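Local structure of 5-oxoprolinase subunit A (Thermus thermophilus, 2DFA) at residues R159-A164 and R216-C221. The protein probably serves as the PxpA component of a PxpA, PxpB and PxpC complex that cleaves 5-oxoproline to L-glutamate at the cost of ATP. Numbering follows the deposited sequence.
Sequences RVVLEA and RADTLC
Leu162 meets Asp218 and Arg216, just before strand 219-222, with both its backbone and its side chain. Its N-H binds Asp218 OD2 (Leu162 N to OD2 2.8 Å), reaching that oxygen on its anti side, 20° out of the carboxylate plane. Aspartate suits this place because its short side chain, with CG anti to the carbonyl carbon (chi1 -68°), supplies an acceptor where the regular parallel ladder has not yet begun. Asp218 OD1 makes a long salt bridge to Arg216 NE. Leu162 O takes two donors, Asp218 N at 2.9 Å and Thr219 N at 3.1 Å. An alanine in place of Asp218 would probably leave the Leu162 N-H without this acceptor and Arg216 NE without its carboxylate partner. Leu162 CD1, an apolar surface, lies 3.7 Å from Arg216 NE, meeting the guanidinium obliquely. Beyond this entry, strands 160-164 and 219-222 run parallel in a curled parallel sheet, consistent with a distorted (beta/alpha) barrel. Ala164 N donates to Thr219 O, and Ala164 O receives Cys221 N in a nearly straight bond of 2.9 Å. A small residue suits position 164: Ala164 CB is pressed tightly against Ala217 CB at 3.5 Å, touches Leu220 CD2 and, like Leu220, packs against Met199 of helix 189-201. On the other face, threonine's branches divide the work: Thr219 CG2 packs on Glu163 CB (3.8 Å), while OG1 is hydrogen-bonded to Asp4 and Asn6. Glutamate is long enough to pass Cys221 CB and carry OE2 to a salt bridge with Lys109 and a hydrogen bond with Asn6.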
loop_
_atom_site.group_PDB
_atom_site.type_symbol
_atom_site.label_atom_id
_atom_site.label_comp_id
_atom_site.label_asym_id
_atom_site.label_seq_id
_atom_site.Cartn_x
_atom_site.Cartn_y
_atom_site.Cartn_z
ATOM N N ARG A 159 7.363 -20.776 25.240
ATOM C CA ARG A 159 7.467 -20.194 26.569
ATOM C C ARG A 159 6.498 -19.020 26.524
ATOM O O ARG A 159 6.496 -18.254 25.554
ATOM C CB ARG A 159 8.876 -19.670 26.825
ATOM C CG ARG A 159 8.967 -18.754 28.033
ATOM C CD ARG A 159 10.338 -18.106 28.128
ATOM N NE ARG A 159 10.364 -17.056 29.141
ATOM C CZ ARG A 159 11.291 -16.107 29.205
ATOM N NH1 ARG A 159 12.272 -16.077 28.313
ATOM N NH2 ARG A 159 11.226 -15.176 30.148
ATOM N N VAL A 160 5.677 -18.871 27.557
ATOM C CA VAL A 160 4.714 -17.776 27.585
ATOM C C VAL A 160 5.025 -16.757 28.674
ATOM O O VAL A 160 5.488 -17.111 29.754
ATOM C CB VAL A 160 3.276 -18.309 27.781
ATOM C CG1 VAL A 160 2.920 -19.268 26.656
ATOM C CG2 VAL A 160 3.151 -18.991 29.133
ATOM N N VAL A 161 4.771 -15.490 28.368
ATOM C CA VAL A 161 5.004 -14.387 29.295
ATOM C C VAL A 161 3.665 -13.708 29.568
ATOM O O VAL A 161 3.002 -13.245 28.639
ATOM C CB VAL A 161 5.981 -13.348 28.693
ATOM C CG1 VAL A 161 6.196 -12.210 29.668
ATOM C CG2 VAL A 161 7.304 -14.013 28.351
ATOM N N LEU A 162 3.273 -13.648 30.839
ATOM C CA LEU A 162 1.999 -13.047 31.222
ATOM C C LEU A 162 2.027 -11.534 31.368
ATOM O O LEU A 162 2.818 -10.976 32.128
ATOM C CB LEU A 162 1.494 -13.685 32.519
ATOM C CG LEU A 162 1.339 -15.207 32.448
ATOM C CD1 LEU A 162 0.708 -15.717 33.739
ATOM C CD2 LEU A 162 0.469 -15.581 31.249
ATOM N N GLU A 163 1.131 -10.878 30.639
ATOM C CA GLU A 163 1.035 -9.427 30.643
ATOM C C GLU A 163 -0.128 -8.908 31.481
ATOM O O GLU A 163 -1.205 -9.504 31.512
ATOM C CB GLU A 163 0.902 -8.930 29.201
ATOM C CG GLU A 163 0.677 -7.447 29.053
ATOM C CD GLU A 163 0.787 -6.997 27.606
ATOM O OE1 GLU A 163 0.087 -7.569 26.742
ATOM O OE2 GLU A 163 1.577 -6.067 27.337
ATOM N N ALA A 164 0.108 -7.796 32.169
ATOM C CA ALA A 164 -0.909 -7.158 32.999
ATOM C C ALA A 164 -0.968 -5.697 32.574
ATOM O O ALA A 164 0.018 -5.150 32.069
ATOM C CB ALA A 164 -0.540 -7.271 34.484
ATOM N N ARG A 216 -0.897 -12.258 37.683
ATOM C CA ARG A 216 0.539 -12.477 37.736
ATOM C C ARG A 216 1.115 -11.668 36.587
ATOM O O ARG A 216 0.864 -11.956 35.418
ATOM C CB ARG A 216 0.866 -13.965 37.578
ATOM C CG ARG A 216 2.165 -14.378 38.265
ATOM C CD ARG A 216 3.318 -14.529 37.288
ATOM N NE ARG A 216 3.161 -15.716 36.452
ATOM C CZ ARG A 216 3.099 -16.959 36.923
ATOM N NH1 ARG A 216 3.181 -17.184 38.229
ATOM N NH2 ARG A 216 2.955 -17.980 36.088
ATOM N N ALA A 217 1.874 -10.636 36.932
ATOM C CA ALA A 217 2.455 -9.757 35.934
ATOM C C ALA A 217 3.935 -9.988 35.657
ATOM O O ALA A 217 4.792 -9.501 36.395
ATOM C CB ALA A 217 2.231 -8.312 36.350
ATOM N N ASP A 218 4.238 -10.733 34.597
ATOM C CA ASP A 218 5.630 -10.956 34.225
ATOM C C ASP A 218 6.059 -9.643 33.584
ATOM O O ASP A 218 7.209 -9.215 33.694
ATOM C CB ASP A 218 5.761 -12.101 33.215
ATOM C CG ASP A 218 5.406 -13.452 33.810
ATOM O OD1 ASP A 218 5.716 -13.678 35.001
ATOM O OD2 ASP A 218 4.836 -14.297 33.086
ATOM N N THR A 219 5.105 -8.996 32.922
ATOM C CA THR A 219 5.363 -7.721 32.273
ATOM C C THR A 219 4.140 -6.817 32.403
ATOM O O THR A 219 3.006 -7.292 32.434
ATOM C CB THR A 219 5.715 -7.916 30.768
ATOM O OG1 THR A 219 6.029 -6.647 30.180
ATOM C CG2 THR A 219 4.547 -8.542 30.022
ATOM N N LEU A 220 4.386 -5.517 32.499
ATOM C CA LEU A 220 3.326 -4.523 32.619
ATOM C C LEU A 220 3.291 -3.674 31.350
ATOM O O LEU A 220 4.293 -3.060 30.985
ATOM C CB LEU A 220 3.587 -3.612 33.819
ATOM C CG LEU A 220 3.612 -4.255 35.210
ATOM C CD1 LEU A 220 4.019 -3.210 36.245
ATOM C CD2 LEU A 220 2.245 -4.830 35.535
ATOM N N CYS A 221 2.136 -3.629 30.690
ATOM C CA CYS A 221 2.000 -2.848 29.464
ATOM C C CYS A 221 1.657 -1.390 29.728
ATOM O O CYS A 221 0.798 -1.083 30.551
ATOM C CB CYS A 221 0.923 -3.452 28.561
ATOM S SG CYS A 221 0.615 -2.499 27.041
#